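Local coordinates for extracellular fatty acid-binding protein (PDB 3SAO), which binds ferric siderophores of bacteria as well as long-chain fatty acids and lysophosphatidic acid, and may act as an antibacterial lipocalin, at residues K30-I38 / E47-P55; T107-S115 / F128-Y137. All blocks are in the same frame, centred on the assembly; numbering follows the deposited sequence.

The two contacts are made at different parts of one lipocalin barrel and meet around the phosphate of the bound lysophosphatidic acid. Interaction 1 pairs neighbouring strands of the wall, whereas interaction 2 sets a helix against the outside of another strand; their centres lie 18 Å apart, on opposite sides of the chain's centre. They touch inside the barrel, where Tyr50 CE1 is 3.5 Å from Tyr114 OH and Ala36 CB is 4.1 Å from Tyr114 CE1. Tyr50 of interaction 1 and Arg112 and Tyr114 of interaction 2 all reach the phosphate, which Lys82 also binds. Strands 34-41 and 106-115, one from each contact, both pair with strand 10-18.

Interaction 1 of 2, residues K30-I38 / E47-P55; sequences KMKMVMARI and EVSYAAPSP. With NKN ((2R)-2-hydroxy-3-(phosphonooxy)propyl tetradecanoate), chain C.
The ring of Tyr50 stands beside Ala36 and Val34 of the partner strand. CG1 of Val48, from its own strand, lies 3.4 Å above one face, offset toward the rim. Val34 CG1 is at the edge, near the ring plane, and the methyl of Ala36 approaches obliquely, its CB 4.3 Å from Tyr50 CD1. Also at the edge is the ligand phosphate: Tyr50 OH gives a weak hydrogen bond of 3.3 Å to OAD of the lipid. Tyr50 stands on the inward face of its strand, and CG, anti to the carbonyl carbon (chi1 -54°), carries the phenol toward the phosphate. Trp61 stacks on the same ring.

Four backbone hydrogen bonds join strands 34-38 and 47-52. Met35 and Ala51 form one hydrogen-bonded pair, and Arg37 with Ser49 forms the next; the Ser49 N to Arg37 O bond is nearly straight (171°). Between them Ala36 faces Tyr50 in a non-hydrogen-bonded pair, and Ala36 CA comes to 3.0 Å from the neighbouring Ser49 O in a CA-H...O contact.

Ala36, Ile38, Val48 and Tyr50 share the ligand face, where Ile38 CD1 lies 3.5 Å from the ester carbonyl oxygen OAE. Arg37 and Ser49 point to the other face, and Arg37 NH1 is hydrogen-bonded to the backbone O of Asp154. A water bridges Arg37 O and Ser49 OG. At the end of the paired strands Val34 CG2 packs on Ala52 CB at 3.7 Å; beyond it Lys32 CB rests against Pro53 CG, and a second water links Lys32 N to Pro53 O. Such an antiparallel hairpin, apolar and aromatic on its inner face, is characteristic of the lipocalin barrel wall that lines the ligand pocket.

Interaction 2 of 2, residues T107-S115 / F128-Y137; sequences TLHMMRLYS and FRKLARERNY. With NKN ((2R)-2-hydroxy-3-(phosphonooxy)propyl tetradecanoate), chain C.
Met111 reaches from strand 107-115 into the angle between helix 128-133 and Tyr137, and the contact is tightest here. Its chain bends at chi3 (54°), bringing CE to 3.5 Å from Ala132 N while SD lies at the edge of the Tyr137 ring, 3.7 Å from CE2, a Met-aromatic contact. Beside it, Leu113 CB sits over one face of Phe128, 4.0 Å from the ring centroid, in a CH-pi contact. Phe128 CE1 also touches the strand backbone, 3.6 Å from Arg112 C.

Toward Thr107 the contact thins at exposed residues. His109 CB is 3.9 Å from Tyr137 OH, and His109 ND1 is hydrogen-bonded to Thr100 OG1; Arg135 offers just CD to Met111 SD, its charged end making a cation-pi contact with Phe98. A Schellman motif at Asn136 ends the helix and turns Tyr137 back to the strand.

Arg112 and Tyr114 point instead into the barrel. Arg112 NH1 donates to phosphate OAB (2.9 Å), and Tyr114 OH lies 2.4 Å from OAD of the lipid, a hydrogen bond whose modelled length is doubtfully short. The strand thus separates two chemistries: dispersion and sulfur-aromatic contacts hold the helix outside, while hydrogen-bond donors face the phosphate, whose negative charge Arg112, if protonated as expected, would partly offset.

Interaction 1 of 2, residues K30-I38 / E47-P55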
loop_
_atom_site.group_PDB
_atom_site.type_symbol
_atom_site.label_atom_id
_atom_site.label_comp_id
_atom_site.label_asym_id
_atom_site.label_seq_id
_atom_site.Cartn_x
_atom_site.Cartn_y
_atom_site.Cartn_z
ATOM N N LYS A 30 0.482 -9.475 -13.382
ATOM C CA LYS A 30 0.702 -8.262 -14.175
ATOM C C LYS A 30 1.122 -7.071 -13.320
ATOM O O LYS A 30 1.581 -6.053 -13.845
ATOM C CB LYS A 30 -0.576 -7.885 -14.916
ATOM N N MET A 31 0.980 -7.205 -12.004
ATOM C CA MET A 31 1.077 -6.071 -11.109
ATOM C C MET A 31 2.534 -5.722 -10.835
ATOM O O MET A 31 3.420 -6.589 -10.860
ATOM C CB MET A 31 0.336 -6.374 -9.805
ATOM C CG MET A 31 -1.172 -6.532 -9.977
ATOM S SD MET A 31 -2.056 -6.739 -8.394
ATOM C CE MET A 31 -3.736 -6.982 -8.983
ATOM N N LYS A 32 2.782 -4.430 -10.697
ATOM C CA LYS A 32 4.125 -3.898 -10.464
ATOM C C LYS A 32 4.127 -3.105 -9.171
ATOM O O LYS A 32 3.083 -2.633 -8.713
ATOM C CB LYS A 32 4.549 -2.965 -11.588
ATOM C CG LYS A 32 4.575 -3.607 -12.958
ATOM C CD LYS A 32 5.512 -4.801 -13.006
ATOM C CE LYS A 32 6.022 -5.053 -14.432
ATOM N NZ LYS A 32 4.916 -5.179 -15.402
ATOM N N MET A 33 5.321 -2.891 -8.649
ATOM C CA MET A 33 5.543 -2.084 -7.473
ATOM C C MET A 33 4.976 -0.672 -7.593
ATOM O O MET A 33 5.053 -0.027 -8.646
ATOM C CB MET A 33 7.048 -2.022 -7.193
ATOM C CG MET A 33 7.447 -1.607 -5.819
ATOM S SD MET A 33 9.251 -1.650 -5.587
ATOM C CE MET A 33 9.637 -3.377 -5.725
ATOM N N VAL A 34 4.293 -0.259 -6.538
ATOM C CA VAL A 34 3.669 1.067 -6.481
ATOM C C VAL A 34 4.547 2.021 -5.682
ATOM O O VAL A 34 4.996 1.685 -4.584
ATOM C CB VAL A 34 2.304 0.959 -5.840
ATOM C CG1 VAL A 34 1.618 2.340 -5.755
ATOM C CG2 VAL A 34 1.482 -0.016 -6.628
ATOM N N MET A 35 4.811 3.195 -6.237
ATOM C CA MET A 35 5.512 4.232 -5.479
ATOM C C MET A 35 4.478 5.075 -4.723
ATOM O O MET A 35 3.368 5.340 -5.197
ATOM C CB MET A 35 6.421 5.100 -6.369
ATOM C CG MET A 35 7.347 6.009 -5.600
ATOM S SD MET A 35 8.192 7.243 -6.609
ATOM C CE MET A 35 9.062 6.163 -7.756
ATOM N N ALA A 36 4.818 5.395 -3.488
ATOM C CA ALA A 36 3.938 6.211 -2.658
ATOM C C ALA A 36 4.722 7.357 -2.004
ATOM O O ALA A 36 5.930 7.260 -1.747
ATOM C CB ALA A 36 3.232 5.351 -1.628
ATOM N N ARG A 37 4.044 8.458 -1.740
ATOM C CA ARG A 37 4.582 9.447 -0.807
ATOM C C ARG A 37 3.573 9.757 0.278
ATOM O O ARG A 37 2.416 10.026 -0.016
ATOM C CB ARG A 37 4.971 10.744 -1.531
ATOM C CG ARG A 37 5.666 11.716 -0.599
ATOM C CD ARG A 37 5.826 13.081 -1.218
ATOM N NE ARG A 37 6.975 13.200 -2.117
ATOM C CZ ARG A 37 6.875 13.436 -3.430
ATOM N NH1 ARG A 37 5.682 13.482 -4.021
ATOM N NH2 ARG A 37 7.965 13.614 -4.174
ATOM N N ILE A 38 4.042 9.793 1.517
ATOM C CA ILE A 38 3.185 10.103 2.658
ATOM C C ILE A 38 3.516 11.491 3.168
ATOM O O ILE A 38 4.710 11.777 3.403
ATOM C CB ILE A 38 3.437 9.086 3.808
ATOM C CG1 ILE A 38 3.150 7.657 3.352
ATOM C CG2 ILE A 38 2.583 9.436 5.007
ATOM C CD1 ILE A 38 3.338 6.625 4.465
ATOM N N GLU A 47 -1.979 12.298 3.816
ATOM C CA GLU A 47 -2.372 12.114 2.434
ATOM C C GLU A 47 -1.303 11.231 1.820
ATOM O O GLU A 47 -0.135 11.482 2.004
ATOM C CB GLU A 47 -2.496 13.427 1.667
ATOM C CG GLU A 47 -2.900 13.229 0.200
ATOM C CD GLU A 47 -3.199 14.524 -0.571
ATOM O OE1 GLU A 47 -2.533 15.546 -0.367
ATOM O OE2 GLU A 47 -4.020 14.463 -1.484
ATOM N N VAL A 48 -1.737 10.163 1.189
ATOM C CA VAL A 48 -0.860 9.295 0.433
ATOM C C VAL A 48 -0.992 9.586 -1.066
ATOM O O VAL A 48 -2.100 9.580 -1.628
ATOM C CB VAL A 48 -1.128 7.808 0.719
ATOM C CG1 VAL A 48 -0.031 6.927 0.044
ATOM C CG2 VAL A 48 -1.270 7.574 2.205
ATOM N N SER A 49 0.152 9.813 -1.721
ATOM C CA SER A 49 0.182 9.971 -3.168
ATOM C C SER A 49 0.760 8.723 -3.800
ATOM O O SER A 49 1.794 8.250 -3.357
ATOM C CB SER A 49 1.043 11.175 -3.527
ATOM O OG SER A 49 0.477 12.333 -2.960
ATOM N N TYR A 50 0.067 8.140 -4.774
ATOM C CA TYR A 50 0.504 6.875 -5.346
ATOM C C TYR A 50 0.826 7.072 -6.830
ATOM O O TYR A 50 0.251 7.961 -7.474
ATOM C CB TYR A 50 -0.626 5.857 -5.285
ATOM C CG TYR A 50 -1.236 5.630 -3.932
ATOM C CD1 TYR A 50 -0.750 4.639 -3.099
ATOM C CD2 TYR A 50 -2.346 6.348 -3.519
ATOM C CE1 TYR A 50 -1.360 4.360 -1.865
ATOM C CE2 TYR A 50 -2.956 6.083 -2.275
ATOM C CZ TYR A 50 -2.472 5.080 -1.477
ATOM O OH TYR A 50 -3.046 4.832 -0.242
ATOM N N ALA A 51 1.709 6.225 -7.337
ATOM C CA ALA A 51 2.034 6.098 -8.746
ATOM C C ALA A 51 2.246 4.616 -9.076
ATOM O O ALA A 51 3.117 3.928 -8.507
ATOM C CB ALA A 51 3.311 6.979 -9.061
ATOM N N ALA A 52 1.419 4.102 -9.979
ATOM C CA ALA A 52 1.479 2.681 -10.403
ATOM C C ALA A 52 1.272 2.521 -11.908
ATOM O O ALA A 52 0.348 3.107 -12.472
ATOM C CB ALA A 52 0.442 1.891 -9.655
ATOM N N PRO A 53 2.122 1.712 -12.572
ATOM C CA PRO A 53 1.868 1.408 -13.977
ATOM C C PRO A 53 0.553 0.689 -14.193
ATOM O O PRO A 53 0.014 0.071 -13.257
ATOM C CB PRO A 53 3.026 0.473 -14.375
ATOM C CG PRO A 53 3.891 0.328 -13.180
ATOM C CD PRO A 53 3.184 0.866 -11.998
ATOM N N SER A 54 0.060 0.769 -15.428
ATOM C CA SER A 54 -1.109 -0.012 -15.857
ATOM C C SER A 54 -1.141 -0.078 -17.368
ATOM O O SER A 54 -0.472 0.718 -18.020
ATOM C CB SER A 54 -2.369 0.667 -15.346
ATOM O OG SER A 54 -2.804 1.644 -16.293
ATOM N N PRO A 55 -1.948 -0.997 -17.948
ATOM C CA PRO A 55 -2.064 -1.114 -19.422
ATOM C C PRO A 55 -2.640 0.153 -20.086
ATOM O O PRO A 55 -2.639 0.277 -21.312
ATOM C CB PRO A 55 -3.049 -2.285 -19.619
ATOM C CG PRO A 55 -3.211 -2.932 -18.262
ATOM C CD PRO A 55 -2.834 -1.929 -17.227
HETATM O OAA NKN C . -4.400 2.433 1.367
HETATM O OAB NKN C . -3.582 0.291 1.983
HETATM P PAC NKN C . -3.138 1.698 1.704
HETATM O OAD NKN C . -2.005 1.847 0.718
HETATM O OAE NKN C . 3.360 3.428 5.844
HETATM O OAF NKN C . -2.575 2.292 3.079
HETATM C CAG NKN C . -1.985 3.582 3.278
HETATM C CAH NKN C . -1.283 3.655 4.630
HETATM C CAI NKN C . 0.167 4.170 4.637
HETATM O OAJ NKN C . 1.011 3.362 5.487
HETATM C CAK NKN C . 2.232 3.787 6.188
HETATM C CAL NKN C . 2.111 4.628 7.431
HETATM C CAM NKN C . 2.724 3.869 8.600
HETATM C CAN NKN C . 2.347 4.477 9.946
HETATM C CAO NKN C . 1.307 5.587 9.807
HETATM O OAY NKN C . -2.059 4.552 5.431
HETATM O O HOH W 1 0.854 -2.083 -11.825
HETATM O O HOH W 2 1.371 12.839 -0.353
#

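Interaction 2 of 2, residues T107-S115 / F128-Y137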
loop_
_atom_site.group_PDB
_atom_site.type_symbol
_atom_site.label_atom_id
_atom_site.label_comp_id
_atom_site.label_asym_id
_atom_site.label_seq_id
_atom_site.Cartn_x
_atom_site.Cartn_y
_atom_site.Cartn_z
ATOM N N THR A 107 -17.635 -5.588 0.425
ATOM C CA THR A 107 -16.414 -5.409 1.218
ATOM C C THR A 107 -15.211 -6.169 0.629
ATOM O O THR A 107 -15.232 -7.403 0.557
ATOM C CB THR A 107 -16.596 -5.911 2.666
ATOM O OG1 THR A 107 -17.711 -5.260 3.276
ATOM C CG2 THR A 107 -15.341 -5.627 3.484
ATOM N N LEU A 108 -14.169 -5.431 0.234
ATOM C CA LEU A 108 -12.918 -5.985 -0.269
ATOM C C LEU A 108 -11.799 -5.813 0.762
ATOM O O LEU A 108 -11.780 -4.828 1.479
ATOM C CB LEU A 108 -12.532 -5.280 -1.576
ATOM C CG LEU A 108 -13.471 -5.398 -2.779
ATOM C CD1 LEU A 108 -13.244 -4.256 -3.765
ATOM C CD2 LEU A 108 -13.290 -6.729 -3.480
ATOM N N HIS A 109 -10.897 -6.786 0.873
ATOM C CA HIS A 109 -9.790 -6.702 1.787
ATOM C C HIS A 109 -8.512 -6.926 1.008
ATOM O O HIS A 109 -8.493 -7.676 0.023
ATOM C CB HIS A 109 -9.877 -7.736 2.932
ATOM C CG HIS A 109 -11.153 -7.681 3.723
ATOM N ND1 HIS A 109 -11.368 -6.760 4.728
ATOM C CD2 HIS A 109 -12.247 -8.482 3.708
ATOM C CE1 HIS A 109 -12.556 -6.978 5.273
ATOM N NE2 HIS A 109 -13.102 -8.027 4.684
ATOM N N MET A 110 -7.457 -6.255 1.442
ATOM C CA MET A 110 -6.117 -6.516 0.916
ATOM C C MET A 110 -5.084 -6.181 1.968
ATOM O O MET A 110 -5.242 -5.243 2.725
ATOM C CB MET A 110 -5.860 -5.696 -0.344
ATOM C CG MET A 110 -4.561 -6.090 -1.058
ATOM S SD MET A 110 -4.416 -5.281 -2.639
ATOM C CE MET A 110 -5.673 -6.139 -3.608
ATOM N N MET A 111 -4.032 -6.968 2.025
ATOM C CA MET A 111 -2.876 -6.645 2.805
ATOM C C MET A 111 -1.825 -6.085 1.891
ATOM O O MET A 111 -1.611 -6.613 0.783
ATOM C CB MET A 111 -2.345 -7.889 3.487
ATOM C CG MET A 111 -3.242 -8.367 4.562
ATOM S SD MET A 111 -2.530 -9.734 5.504
ATOM C CE MET A 111 -0.939 -9.125 6.062
ATOM N N ARG A 112 -1.122 -5.074 2.374
ATOM C CA ARG A 112 -0.017 -4.477 1.635
ATOM C C ARG A 112 1.276 -4.363 2.488
ATOM O O ARG A 112 1.236 -4.130 3.673
ATOM C CB ARG A 112 -0.417 -3.101 1.123
ATOM C CG ARG A 112 -1.644 -3.059 0.271
ATOM C CD ARG A 112 -1.884 -1.658 -0.260
ATOM N NE ARG A 112 -2.834 -1.711 -1.359
ATOM C CZ ARG A 112 -4.154 -1.692 -1.222
ATOM N NH1 ARG A 112 -4.700 -1.550 -0.025
ATOM N NH2 ARG A 112 -4.925 -1.825 -2.290
ATOM N N LEU A 113 2.432 -4.572 1.874
ATOM C CA LEU A 113 3.709 -4.334 2.550
ATOM C C LEU A 113 4.354 -3.085 1.959
ATOM O O LEU A 113 4.714 -3.063 0.773
ATOM C CB LEU A 113 4.647 -5.536 2.374
ATOM C CG LEU A 113 6.063 -5.452 2.917
ATOM C CD1 LEU A 113 6.094 -5.159 4.447
ATOM C CD2 LEU A 113 6.803 -6.775 2.559
ATOM N N TYR A 114 4.492 -2.061 2.786
ATOM C CA TYR A 114 5.268 -0.871 2.492
ATOM C C TYR A 114 6.745 -1.103 2.857
ATOM O O TYR A 114 7.048 -1.628 3.928
ATOM C CB TYR A 114 4.715 0.328 3.275
ATOM C CG TYR A 114 3.487 0.958 2.664
ATOM C CD1 TYR A 114 3.531 2.261 2.158
ATOM C CD2 TYR A 114 2.287 0.286 2.609
ATOM C CE1 TYR A 114 2.423 2.849 1.577
ATOM C CE2 TYR A 114 1.147 0.887 2.007
ATOM C CZ TYR A 114 1.246 2.162 1.499
ATOM O OH TYR A 114 0.188 2.770 0.886
ATOM N N SER A 115 7.657 -0.674 1.981
ATOM C CA SER A 115 9.092 -0.680 2.272
ATOM C C SER A 115 9.743 0.670 1.868
ATOM O O SER A 115 9.326 1.261 0.870
ATOM C CB SER A 115 9.736 -1.857 1.548
ATOM O OG SER A 115 11.140 -1.905 1.751
ATOM N N PHE A 128 5.282 -9.983 7.093
ATOM C CA PHE A 128 4.130 -9.880 6.181
ATOM C C PHE A 128 3.505 -11.261 5.918
ATOM O O PHE A 128 2.276 -11.437 6.050
ATOM C CB PHE A 128 4.558 -9.243 4.877
ATOM C CG PHE A 128 3.445 -9.061 3.893
ATOM C CD1 PHE A 128 2.484 -8.061 4.067
ATOM C CD2 PHE A 128 3.397 -9.831 2.763
ATOM C CE1 PHE A 128 1.443 -7.907 3.129
ATOM C CE2 PHE A 128 2.369 -9.686 1.842
ATOM C CZ PHE A 128 1.403 -8.716 2.028
ATOM N N ARG A 129 4.350 -12.222 5.531
ATOM C CA ARG A 129 3.875 -13.586 5.220
ATOM C C ARG A 129 3.236 -14.264 6.448
ATOM O O ARG A 129 2.159 -14.860 6.340
ATOM C CB ARG A 129 4.988 -14.447 4.611
ATOM C CG ARG A 129 5.365 -14.091 3.166
ATOM C CD ARG A 129 6.268 -15.138 2.528
ATOM N NE ARG A 129 6.530 -14.821 1.126
ATOM C CZ ARG A 129 5.692 -15.070 0.117
ATOM N NH1 ARG A 129 4.538 -15.688 0.318
ATOM N NH2 ARG A 129 6.028 -14.717 -1.113
ATOM N N LYS A 130 3.855 -14.099 7.612
ATOM C CA LYS A 130 3.265 -14.519 8.885
ATOM C C LYS A 130 1.883 -13.952 9.152
ATOM O O LYS A 130 0.950 -14.681 9.471
ATOM C CB LYS A 130 4.158 -14.128 10.056
ATOM C CG LYS A 130 3.675 -14.657 11.386
ATOM C CD LYS A 130 4.660 -14.397 12.510
ATOM C CE LYS A 130 4.716 -12.924 12.865
ATOM N NZ LYS A 130 5.515 -12.689 14.098
ATOM N N LEU A 131 1.755 -12.637 9.092
ATOM C CA LEU A 131 0.459 -12.037 9.338
ATOM C C LEU A 131 -0.576 -12.360 8.249
ATOM O O LEU A 131 -1.757 -12.489 8.572
ATOM C CB LEU A 131 0.603 -10.537 9.506
ATOM C CG LEU A 131 1.408 -10.130 10.746
ATOM C CD1 LEU A 131 1.600 -8.612 10.766
ATOM C CD2 LEU A 131 0.762 -10.639 12.046
ATOM N N ALA A 132 -0.151 -12.431 6.981
ATOM C CA ALA A 132 -1.003 -12.936 5.887
ATOM C C ALA A 132 -1.512 -14.334 6.184
ATOM O O ALA A 132 -2.717 -14.627 6.070
ATOM C CB ALA A 132 -0.243 -12.917 4.552
ATOM N N ARG A 133 -0.605 -15.239 6.519
ATOM C CA ARG A 133 -1.022 -16.603 6.802
ATOM C C ARG A 133 -2.021 -16.706 7.953
ATOM O O ARG A 133 -2.899 -17.580 7.947
ATOM C CB ARG A 133 0.194 -17.505 7.053
ATOM C CG ARG A 133 -0.051 -18.911 6.590
ATOM C CD ARG A 133 1.236 -19.759 6.549
ATOM N N GLU A 134 -1.916 -15.814 8.925
ATOM C CA GLU A 134 -2.877 -15.743 10.029
ATOM C C GLU A 134 -4.285 -15.354 9.611
ATOM O O GLU A 134 -5.234 -15.606 10.352
ATOM C CB GLU A 134 -2.395 -14.777 11.100
ATOM C CG GLU A 134 -1.251 -15.340 11.917
ATOM C CD GLU A 134 -0.996 -14.562 13.193
ATOM O OE1 GLU A 134 -1.675 -13.545 13.438
ATOM O OE2 GLU A 134 -0.071 -14.960 13.924
ATOM N N ARG A 135 -4.433 -14.734 8.447
ATOM C CA ARG A 135 -5.759 -14.404 7.940
ATOM C C ARG A 135 -6.148 -15.419 6.854
ATOM O O ARG A 135 -7.050 -15.156 6.080
ATOM C CB ARG A 135 -5.795 -12.972 7.407
ATOM C CG ARG A 135 -5.861 -11.951 8.555
ATOM C CD ARG A 135 -5.665 -10.563 8.125
ATOM N NE ARG A 135 -5.322 -9.718 9.258
ATOM C CZ ARG A 135 -6.175 -8.981 9.959
ATOM N NH1 ARG A 135 -7.469 -8.938 9.663
ATOM N NH2 ARG A 135 -5.711 -8.235 10.935
ATOM N N ASN A 136 -5.438 -16.542 6.809
ATOM C CA ASN A 136 -5.618 -17.616 5.812
ATOM C C ASN A 136 -5.476 -17.173 4.358
ATOM O O ASN A 136 -6.140 -17.708 3.475
ATOM C CB ASN A 136 -6.957 -18.347 6.010
ATOM C CG ASN A 136 -7.033 -19.076 7.341
ATOM O OD1 ASN A 136 -6.049 -19.635 7.804
ATOM N ND2 ASN A 136 -8.197 -19.053 7.970
ATOM N N TYR A 137 -4.588 -16.219 4.097
ATOM C CA TYR A 137 -4.047 -16.083 2.747
ATOM C C TYR A 137 -3.083 -17.247 2.488
ATOM O O TYR A 137 -2.274 -17.615 3.341
ATOM C CB TYR A 137 -3.389 -14.713 2.526
ATOM C CG TYR A 137 -4.397 -13.595 2.610
ATOM C CD1 TYR A 137 -5.531 -13.588 1.800
ATOM C CD2 TYR A 137 -4.224 -12.544 3.492
ATOM C CE1 TYR A 137 -6.501 -12.588 1.932
ATOM C CE2 TYR A 137 -5.155 -11.533 3.603
ATOM C CZ TYR A 137 -6.290 -11.554 2.842
ATOM O OH TYR A 137 -7.187 -10.525 2.980
HETATM O OAA NKN C . -4.400 2.433 1.367
HETATM O OAB NKN C . -3.582 0.291 1.983
HETATM P PAC NKN C . -3.138 1.698 1.704
HETATM O OAD NKN C . -2.005 1.847 0.718
HETATM O OAE NKN C . 3.360 3.428 5.844
HETATM O OAF NKN C . -2.575 2.292 3.079
HETATM C CAG NKN C . -1.985 3.582 3.278
HETATM C CAH NKN C . -1.283 3.655 4.630
HETATM C CAI NKN C . 0.167 4.170 4.637
HETATM O OAJ NKN C . 1.011 3.362 5.487
HETATM C CAK NKN C . 2.232 3.787 6.188
HETATM C CAL NKN C . 2.111 4.628 7.431
HETATM C CAM NKN C . 2.724 3.869 8.600
HETATM C CAN NKN C . 2.347 4.477 9.946
HETATM C CAO NKN C . 1.307 5.587 9.807
HETATM O OAY NKN C . -2.059 4.552 5.431
#